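Local coordinates for glycoside hydrolase family 16 protein (Bacteroides ovatus, PDB 7KR6) that probably hydrolyses O-glycosidic bonds as an endo-acting glucanase on mixed-linkage beta-glucans, and is bound here to a 2-fluoro-sugar inhibitor, at residues S81-T86 with M264-V269; E113-L118 with G194-Y199; K163-A168 with A185-S190. The protein carries 1 engineered substitution. All coordinates share one frame; numbering follows the deposited sequence.

Contact 1: residues S81-T86 with M264-V269; sequences SVLILT and MYIDWV
The Y265 ring takes the CG2 methyl of V82 at its edge, close to the ring plane, with V82 CG2 3.7 Å from Y265 CD1. I84 reaches the same part of the ring at a slant: its CG1 lies 4.0 Å from Y265 CD1, and the two side chains run side by side. The ring is placed there because its CG stands anti to the carbonyl carbon, beside the backbone N (chi1 -56°); at its far end Y265 OH is hydrogen-bonded to N263. Near the second flat group, the D267 carboxylate, a water that accepts from S81 N lies 2.9 Å from D267 OD1 and probably donates to it, linking the two residues.

The opposite face of the sheet is apolar. L83 and I266 point the same way, L83 CD2 resting 3.8 Å from I266 CD1, and the next pair brings L85 CD1 to 3.9 Å from M264 SD. The extended M264 chain carries the sulfur away from the backbone toward strand 232-240, past L85 CD1. F236 and L238 of that strand pack over this face.

Four backbone hydrogen bonds fix the antiparallel register, two in the L83–I266 pair and two in the L85–M264 pair. M264 N to L85 O (2.8 Å) is nearly straight, at 173°. The intervening I84–Y265 pair is non-hydrogen-bonded. Farther along, D267 adopts helical backbone angles, and both D267 and W268 bond to S115 on the next strand, as in a classic beta bulge. An apolar face of L83, L85, M264 and I266 packed on strand 232-240, with I84 and Y265 on the other face, is characteristic of the two-layer beta-sandwich jelly roll of glycoside hydrolase family 16.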
loop_
_atom_site.group_PDB
_atom_site.type_symbol
_atom_site.label_atom_id
_atom_site.label_comp_id
_atom_site.label_asym_id
_atom_site.label_seq_id
_atom_site.Cartn_x
_atom_site.Cartn_y
_atom_site.Cartn_z
ATOM N N SER A 81 23.191 2.483 -26.720
ATOM C CA SER A 81 22.440 1.290 -27.146
ATOM C C SER A 81 21.639 0.827 -25.939
ATOM O O SER A 81 22.234 0.641 -24.891
ATOM C CB SER A 81 23.281 0.149 -27.705
ATOM O OG SER A 81 22.421 -0.794 -28.366
ATOM N N VAL A 82 20.344 0.708 -26.109
ATOM C CA VAL A 82 19.418 0.518 -24.941
ATOM C C VAL A 82 18.356 -0.523 -25.271
ATOM O O VAL A 82 17.927 -0.706 -26.431
ATOM C CB VAL A 82 18.766 1.865 -24.548
ATOM C CG1 VAL A 82 19.817 2.898 -24.254
ATOM C CG2 VAL A 82 17.810 2.345 -25.614
ATOM N N LEU A 83 17.845 -1.160 -24.241
ATOM C CA LEU A 83 16.593 -1.924 -24.334
ATOM C C LEU A 83 15.424 -0.920 -24.388
ATOM O O LEU A 83 15.365 -0.024 -23.550
ATOM C CB LEU A 83 16.476 -2.868 -23.124
ATOM C CG LEU A 83 15.171 -3.658 -23.012
ATOM C CD1 LEU A 83 15.083 -4.754 -24.066
ATOM C CD2 LEU A 83 15.052 -4.230 -21.595
ATOM N N ILE A 84 14.470 -1.150 -25.286
ATOM C CA ILE A 84 13.299 -0.245 -25.468
ATOM C C ILE A 84 12.033 -1.047 -25.255
ATOM O O ILE A 84 11.727 -1.996 -26.002
ATOM C CB ILE A 84 13.311 0.442 -26.843
ATOM C CG1 ILE A 84 14.657 1.083 -27.149
ATOM C CG2 ILE A 84 12.186 1.455 -26.944
ATOM C CD1 ILE A 84 14.770 1.553 -28.580
ATOM N N LEU A 85 11.274 -0.690 -24.218
ATOM C CA LEU A 85 9.892 -1.160 -24.079
ATOM C C LEU A 85 8.955 -0.047 -24.564
ATOM O O LEU A 85 8.980 1.073 -23.974
ATOM C CB LEU A 85 9.600 -1.514 -22.622
ATOM C CG LEU A 85 10.626 -2.433 -21.964
ATOM C CD1 LEU A 85 10.312 -2.633 -20.497
ATOM C CD2 LEU A 85 10.727 -3.783 -22.678
ATOM N N THR A 86 8.137 -0.375 -25.549
ATOM C CA THR A 86 7.254 0.620 -26.212
ATOM C C THR A 86 5.801 0.326 -25.920
ATOM O O THR A 86 5.294 -0.736 -26.252
ATOM C CB THR A 86 7.469 0.613 -27.728
ATOM O OG1 THR A 86 8.856 0.897 -27.942
ATOM C CG2 THR A 86 6.553 1.637 -28.379
ATOM N N MET A 264 10.012 3.270 -22.608
ATOM C CA MET A 264 10.866 3.138 -21.418
ATOM C C MET A 264 12.196 2.555 -21.910
ATOM O O MET A 264 12.161 1.622 -22.698
ATOM C CB MET A 264 10.181 2.196 -20.436
ATOM C CG MET A 264 11.023 1.696 -19.319
ATOM S SD MET A 264 9.987 0.598 -18.279
ATOM C CE MET A 264 11.130 0.122 -17.006
ATOM N N TYR A 265 13.305 3.118 -21.465
ATOM C CA TYR A 265 14.662 2.763 -21.944
ATOM C C TYR A 265 15.522 2.234 -20.804
ATOM O O TYR A 265 15.642 2.869 -19.727
ATOM C CB TYR A 265 15.352 3.998 -22.507
ATOM C CG TYR A 265 14.628 4.733 -23.612
ATOM C CD1 TYR A 265 14.791 4.371 -24.932
ATOM C CD2 TYR A 265 13.836 5.842 -23.343
ATOM C CE1 TYR A 265 14.158 5.061 -25.952
ATOM C CE2 TYR A 265 13.201 6.542 -24.353
ATOM C CZ TYR A 265 13.406 6.179 -25.668
ATOM O OH TYR A 265 12.771 6.864 -26.670
ATOM N N ILE A 266 16.196 1.091 -21.026
ATOM C CA ILE A 266 17.166 0.512 -20.056
ATOM C C ILE A 266 18.533 0.464 -20.762
ATOM O O ILE A 266 18.669 -0.260 -21.758
ATOM C CB ILE A 266 16.734 -0.856 -19.499
ATOM C CG1 ILE A 266 15.340 -0.837 -18.860
ATOM C CG2 ILE A 266 17.733 -1.331 -18.478
ATOM C CD1 ILE A 266 14.174 -0.995 -19.808
ATOM N N ASP A 267 19.456 1.269 -20.273
ATOM C CA ASP A 267 20.797 1.404 -20.924
ATOM C C ASP A 267 21.623 0.183 -20.560
ATOM O O ASP A 267 22.416 -0.289 -21.419
ATOM C CB ASP A 267 21.519 2.646 -20.442
ATOM C CG ASP A 267 22.757 3.018 -21.244
ATOM O OD1 ASP A 267 23.003 2.333 -22.260
ATOM O OD2 ASP A 267 23.425 3.979 -20.855
ATOM N N TRP A 268 21.462 -0.314 -19.351
ATOM C CA TRP A 268 22.298 -1.431 -18.840
ATOM C C TRP A 268 21.700 -1.937 -17.541
ATOM O O TRP A 268 20.939 -1.227 -16.867
ATOM C CB TRP A 268 23.781 -1.041 -18.662
ATOM C CG TRP A 268 24.070 0.181 -17.852
ATOM C CD1 TRP A 268 24.437 1.409 -18.342
ATOM C CD2 TRP A 268 24.069 0.317 -16.425
ATOM N NE1 TRP A 268 24.668 2.274 -17.319
ATOM C CE2 TRP A 268 24.483 1.628 -16.133
ATOM C CE3 TRP A 268 23.802 -0.551 -15.362
ATOM C CZ2 TRP A 268 24.578 2.127 -14.839
ATOM C CZ3 TRP A 268 23.890 -0.062 -14.077
ATOM C CH2 TRP A 268 24.263 1.256 -13.821
ATOM N N VAL A 269 22.000 -3.186 -17.246
ATOM C CA VAL A 269 21.719 -3.804 -15.930
ATOM C C VAL A 269 22.968 -4.583 -15.555
ATOM O O VAL A 269 23.621 -5.164 -16.445
ATOM C CB VAL A 269 20.421 -4.633 -15.945
ATOM C CG1 VAL A 269 20.378 -5.695 -17.025
ATOM C CG2 VAL A 269 20.117 -5.231 -14.565
HETATM O O HOH W 1 25.023 2.331 -24.286
#

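Contact 2: residues E113-L118 with G194-Y199; sequences EASIKL and GNYHTY
Backbone hydrogen bonds tie A114 to Y199 and I116 to H197 in both directions, with the non-hydrogen-bonded pair S115–T198 between them. Three of these bonds are regular; in the fourth, H197 N approaches I116 O from 46° above the carbonyl plane. The same oxygen also accepts a hydrogen bond from a water (2.8 Å), so two donors hold it.

Among the carbon contacts, a CH-pi interaction stands out: K117 CB sits over the Y196 ring, 3.6 Å from the centroid and only 8° off the normal. Its CG trans to the amide nitrogen (chi1 -177°) and a bend at chi3 send the lysine chain over the loop backbone, where K117 CD is 3.4 Å from G194 O. Its ammonium forms a salt bridge with D77, which also hydrogen-bonds Y196 OH, so one carboxylate holds the ends of both side chains. On the other face of the sheet I116 crosses Y199 at about a right angle, I116 CD1 lying 3.8 Å from Y199 CD2, with F129 and M148 packed against both.

Waters add further links. One lies in the plane of the Y199 ring, at its edge, and bridges Y199 OH (2.7 Å) to I116 O. A second spans S115 OG and T198 OG1. Where the strands part, one water joins L118 O to G194 N; another accepts from L118 N and probably donates to N195 O.

H197 is held by D213 and D193 through its two ring nitrogens. The inward face of A114, I116 and Y199, packed on strands 125-133 and 144-150 of the facing layer, is characteristic of the family 16 jelly-roll sandwich.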
loop_
_atom_site.group_PDB
_atom_site.type_symbol
_atom_site.label_atom_id
_atom_site.label_comp_id
_atom_site.label_asym_id
_atom_site.label_seq_id
_atom_site.Cartn_x
_atom_site.Cartn_y
_atom_site.Cartn_z
ATOM N N GLU A 113 21.924 -3.329 -10.183
ATOM C CA GLU A 113 21.707 -1.935 -10.596
ATOM C C GLU A 113 21.271 -1.903 -12.055
ATOM O O GLU A 113 21.731 -2.722 -12.877
ATOM C CB GLU A 113 22.972 -1.091 -10.471
ATOM C CG GLU A 113 23.526 -1.066 -9.076
ATOM C CD GLU A 113 24.593 -0.020 -8.881
ATOM O OE1 GLU A 113 25.606 -0.105 -9.615
ATOM O OE2 GLU A 113 24.407 0.872 -8.042
ATOM N N ALA A 114 20.396 -0.958 -12.380
ATOM C CA ALA A 114 20.011 -0.691 -13.769
ATOM C C ALA A 114 19.892 0.813 -13.965
ATOM O O ALA A 114 19.463 1.503 -13.032
ATOM C CB ALA A 114 18.748 -1.390 -14.138
ATOM N N SER A 115 20.223 1.250 -15.167
ATOM C CA SER A 115 20.122 2.658 -15.614
ATOM C C SER A 115 18.913 2.768 -16.545
ATOM O O SER A 115 18.864 2.081 -17.608
ATOM C CB SER A 115 21.403 3.120 -16.277
ATOM O OG SER A 115 21.291 4.448 -16.761
ATOM N N ILE A 116 17.931 3.563 -16.120
ATOM C CA ILE A 116 16.592 3.593 -16.746
ATOM C C ILE A 116 16.179 5.041 -16.978
ATOM O O ILE A 116 16.252 5.850 -16.036
ATOM C CB ILE A 116 15.555 2.863 -15.870
ATOM C CG1 ILE A 116 16.009 1.443 -15.521
ATOM C CG2 ILE A 116 14.204 2.834 -16.541
ATOM C CD1 ILE A 116 15.081 0.721 -14.557
ATOM N N LYS A 117 15.633 5.257 -18.160
ATOM C CA LYS A 117 14.959 6.506 -18.562
ATOM C C LYS A 117 13.478 6.184 -18.682
ATOM O O LYS A 117 13.107 5.287 -19.430
ATOM C CB LYS A 117 15.527 7.036 -19.879
ATOM C CG LYS A 117 14.889 8.372 -20.261
ATOM C CD LYS A 117 15.731 9.100 -21.277
ATOM C CE LYS A 117 15.124 9.074 -22.643
ATOM N NZ LYS A 117 16.103 9.548 -23.652
ATOM N N LEU A 118 12.662 6.959 -17.979
ATOM C CA LEU A 118 11.218 6.685 -17.820
ATOM C C LEU A 118 10.451 7.754 -18.587
ATOM O O LEU A 118 10.818 8.927 -18.569
ATOM C CB LEU A 118 10.852 6.710 -16.335
ATOM C CG LEU A 118 11.382 5.548 -15.519
ATOM C CD1 LEU A 118 11.076 5.727 -14.040
ATOM C CD2 LEU A 118 10.851 4.226 -16.070
ATOM N N GLY A 194 13.750 13.065 -18.975
ATOM C CA GLY A 194 14.531 12.827 -20.208
ATOM C C GLY A 194 15.964 12.383 -19.941
ATOM O O GLY A 194 16.736 12.355 -20.916
ATOM N N ASN A 195 16.303 12.016 -18.704
ATOM C CA ASN A 195 17.648 11.503 -18.352
ATOM C C ASN A 195 17.531 10.095 -17.761
ATOM O O ASN A 195 16.436 9.706 -17.304
ATOM C CB ASN A 195 18.392 12.398 -17.375
ATOM C CG ASN A 195 18.699 13.768 -17.958
ATOM O OD1 ASN A 195 18.514 14.767 -17.280
ATOM N ND2 ASN A 195 19.154 13.814 -19.204
ATOM N N TYR A 196 18.640 9.379 -17.795
ATOM C CA TYR A 196 18.760 8.036 -17.177
ATOM C C TYR A 196 19.052 8.230 -15.704
ATOM O O TYR A 196 19.776 9.158 -15.307
ATOM C CB TYR A 196 19.849 7.221 -17.878
ATOM C CG TYR A 196 19.424 6.782 -19.252
ATOM C CD1 TYR A 196 19.470 7.647 -20.344
ATOM C CD2 TYR A 196 18.971 5.501 -19.482
ATOM C CE1 TYR A 196 19.067 7.228 -21.605
ATOM C CE2 TYR A 196 18.466 5.105 -20.720
ATOM C CZ TYR A 196 18.577 5.956 -21.809
ATOM O OH TYR A 196 18.139 5.569 -23.033
ATOM N N HIS A 197 18.480 7.357 -14.878
ATOM C CA HIS A 197 18.721 7.313 -13.419
ATOM C C HIS A 197 19.056 5.874 -13.013
ATOM O O HIS A 197 18.631 4.936 -13.694
ATOM C CB HIS A 197 17.516 7.868 -12.640
ATOM C CG HIS A 197 17.188 9.280 -13.003
ATOM N ND1 HIS A 197 17.710 10.355 -12.313
ATOM C CD2 HIS A 197 16.417 9.772 -13.994
ATOM C CE1 HIS A 197 17.270 11.467 -12.875
ATOM N NE2 HIS A 197 16.493 11.148 -13.927
ATOM N N THR A 198 19.848 5.730 -11.979
ATOM C CA THR A 198 20.340 4.418 -11.539
ATOM C C THR A 198 19.435 3.948 -10.398
ATOM O O THR A 198 19.288 4.682 -9.379
ATOM C CB THR A 198 21.793 4.473 -11.082
ATOM O OG1 THR A 198 22.518 4.873 -12.248
ATOM C CG2 THR A 198 22.292 3.127 -10.613
ATOM N N TYR A 199 18.884 2.760 -10.549
ATOM C CA TYR A 199 18.035 2.089 -9.543
ATOM C C TYR A 199 18.870 0.911 -9.040
ATOM O O TYR A 199 19.253 0.099 -9.870
ATOM C CB TYR A 199 16.686 1.679 -10.161
ATOM C CG TYR A 199 15.937 2.878 -10.691
ATOM C CD1 TYR A 199 15.134 3.580 -9.833
ATOM C CD2 TYR A 199 16.098 3.359 -11.985
ATOM C CE1 TYR A 199 14.469 4.718 -10.238
ATOM C CE2 TYR A 199 15.459 4.517 -12.409
ATOM C CZ TYR A 199 14.630 5.184 -11.526
ATOM O OH TYR A 199 13.944 6.310 -11.906
HETATM O O HOH W 2 21.741 6.070 -14.710
HETATM O O HOH W 3 14.301 7.156 -14.480
HETATM O O HOH W 4 13.809 9.508 -17.098
HETATM O O HOH W 5 12.045 11.085 -19.411
#

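Contact 3: residues K163-A168 with A185-S190; sequences KQVNTA and ANVANS
K163 and V187 meet at the open end of an antiparallel beta hairpin formed by strands 164-171 and 179-186, where V187 N donates to K163 O at 3.1 Å. Two further backbone bonds close the V165–A185 pair, the firmer being V165 N to A185 O at 2.9 Å. Between them Q164 and N186 form a non-hydrogen-bonded pair.

The K163 side chain carries much of the contact. Extended beyond CG, it runs alongside the turning backbone of residues 187-190, with K163 CD 3.6 Å from V187 O. Its ammonium then reaches A188 O, 3.2 Å from NZ, and thereby secures the chain as it leaves the strand. V165 CG2 and V187 CG1 touch only loosely, at 4.4 Å; F217 and I212 pack against both valines.

N186 turns its amide back over the partner strand, so that N186 OD1 lies 3.5 Å from Q164 CB. The two amide planes are just 23° apart, and a water lies between the two amide oxygens and probably bonds to at least one of them. Across the assembly, A176 and E179 of the second subunit pack on N186 and A185.

Farther out, S190 OG is fixed by E162 and Q192 N, while E152 holds the Q164 amide through NE2. That same nitrogen of Q164 also makes a weak, long hydrogen bond within its own strand, NE2 to N166 OD1 at 3.4 Å.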
loop_
_atom_site.group_PDB
_atom_site.type_symbol
_atom_site.label_atom_id
_atom_site.label_comp_id
_atom_site.label_asym_id
_atom_site.label_seq_id
_atom_site.Cartn_x
_atom_site.Cartn_y
_atom_site.Cartn_z
ATOM N N LYS A 163 7.961 12.266 -9.361
ATOM C CA LYS A 163 8.887 12.046 -8.235
ATOM C C LYS A 163 8.481 10.846 -7.382
ATOM O O LYS A 163 9.351 10.365 -6.630
ATOM C CB LYS A 163 8.999 13.282 -7.352
ATOM C CG LYS A 163 9.588 14.477 -8.081
ATOM C CD LYS A 163 9.957 15.604 -7.175
ATOM C CE LYS A 163 10.179 16.903 -7.931
ATOM N NZ LYS A 163 10.392 17.999 -6.950
ATOM N N GLN A 164 7.242 10.378 -7.459
ATOM C CA GLN A 164 6.718 9.404 -6.474
ATOM C C GLN A 164 7.100 7.983 -6.884
ATOM O O GLN A 164 6.613 7.477 -7.928
ATOM C CB GLN A 164 5.215 9.528 -6.300
ATOM C CG GLN A 164 4.772 8.637 -5.166
ATOM C CD GLN A 164 3.279 8.647 -5.026
ATOM O OE1 GLN A 164 2.698 9.676 -4.682
ATOM N NE2 GLN A 164 2.690 7.519 -5.354
ATOM N N VAL A 165 7.897 7.346 -6.036
ATOM C CA VAL A 165 8.364 5.974 -6.282
ATOM C C VAL A 165 7.722 5.054 -5.254
ATOM O O VAL A 165 7.626 5.410 -4.071
ATOM C CB VAL A 165 9.888 5.875 -6.203
ATOM C CG1 VAL A 165 10.338 4.444 -6.367
ATOM C CG2 VAL A 165 10.545 6.761 -7.241
ATOM N N ASN A 166 7.394 3.866 -5.712
ATOM C CA ASN A 166 6.833 2.785 -4.890
ATOM C C ASN A 166 7.832 1.637 -4.898
ATOM O O ASN A 166 8.373 1.348 -5.964
ATOM C CB ASN A 166 5.478 2.400 -5.467
ATOM C CG ASN A 166 4.391 3.323 -4.931
ATOM O OD1 ASN A 166 4.249 4.498 -5.357
ATOM N ND2 ASN A 166 3.652 2.811 -3.953
ATOM N N THR A 167 8.101 1.068 -3.763
ATOM C CA THR A 167 8.907 -0.169 -3.686
ATOM C C THR A 167 8.123 -1.143 -2.800
ATOM O O THR A 167 7.378 -0.696 -1.895
ATOM C CB THR A 167 10.316 0.159 -3.212
ATOM O OG1 THR A 167 11.075 -1.060 -3.202
ATOM C CG2 THR A 167 10.322 0.738 -1.816
ATOM N N ALA A 168 8.260 -2.448 -3.004
ATOM C CA ALA A 168 7.396 -3.407 -2.327
ATOM C C ALA A 168 8.041 -4.789 -2.292
ATOM O O ALA A 168 8.836 -5.103 -3.190
ATOM C CB ALA A 168 6.033 -3.515 -2.944
ATOM N N ALA A 185 7.207 7.189 -1.467
ATOM C CA ALA A 185 7.711 8.544 -1.185
ATOM C C ALA A 185 8.189 9.174 -2.476
ATOM O O ALA A 185 8.503 8.500 -3.409
ATOM C CB ALA A 185 8.804 8.478 -0.194
ATOM N N ASN A 186 8.343 10.488 -2.448
ATOM C CA ASN A 186 9.066 11.257 -3.483
ATOM C C ASN A 186 10.578 11.182 -3.252
ATOM O O ASN A 186 11.091 11.102 -2.087
ATOM C CB ASN A 186 8.714 12.743 -3.541
ATOM C CG ASN A 186 7.276 13.021 -3.868
ATOM O OD1 ASN A 186 6.604 12.245 -4.530
ATOM N ND2 ASN A 186 6.827 14.216 -3.497
ATOM N N VAL A 187 11.279 11.205 -4.361
ATOM C CA VAL A 187 12.729 11.577 -4.355
ATOM C C VAL A 187 12.838 13.099 -4.602
ATOM O O VAL A 187 11.807 13.764 -4.727
ATOM C CB VAL A 187 13.505 10.776 -5.408
ATOM C CG1 VAL A 187 13.523 9.270 -5.096
ATOM C CG2 VAL A 187 12.979 11.001 -6.791
ATOM N N ALA A 188 14.067 13.647 -4.633
ATOM C CA ALA A 188 14.255 15.126 -4.660
ATOM C C ALA A 188 13.806 15.712 -5.985
ATOM O O ALA A 188 13.212 16.781 -5.992
ATOM C CB ALA A 188 15.709 15.461 -4.398
ATOM N N ASN A 189 14.138 15.065 -7.087
ATOM C CA ASN A 189 13.967 15.642 -8.433
ATOM C C ASN A 189 13.163 14.700 -9.312
ATOM O O ASN A 189 13.109 13.493 -8.993
ATOM C CB ASN A 189 15.337 15.878 -9.080
ATOM C CG ASN A 189 16.237 16.718 -8.208
ATOM O OD1 ASN A 189 17.293 16.256 -7.740
ATOM N ND2 ASN A 189 15.805 17.934 -7.980
ATOM N N SER A 190 12.639 15.202 -10.430
ATOM C CA SER A 190 11.905 14.368 -11.414
ATOM C C SER A 190 12.790 13.208 -11.901
ATOM O O SER A 190 14.006 13.427 -12.183
ATOM C CB SER A 190 11.431 15.179 -12.586
ATOM O OG SER A 190 10.937 14.340 -13.601
HETATM O O HOH W 6 4.063 12.280 -4.353
#

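Overall arrangement
Contacts 1, 2 and 3 are nested along the chain: 163-168 with 185-190 lies inside the loop closed by 113-118 with 194-199, and both lie inside that closed by 81-86 with 264-269. Contacts 1 and 2 share one layer, their centres 9 Å apart, because strand 261-271 pairs with both 80-90 and 112-117; backbone hydrogen bonds join D267 to S115 and Y265 to K117. Contact 3, in the facing layer with strand 144-150, is 13 Å from contact 2 and 20 Å from contact 1, centre to centre. Contacts 1 and 2 join strands far apart in the chain, contact 3 the two strands of a hairpin, within the jelly roll that carries the glycan pocket.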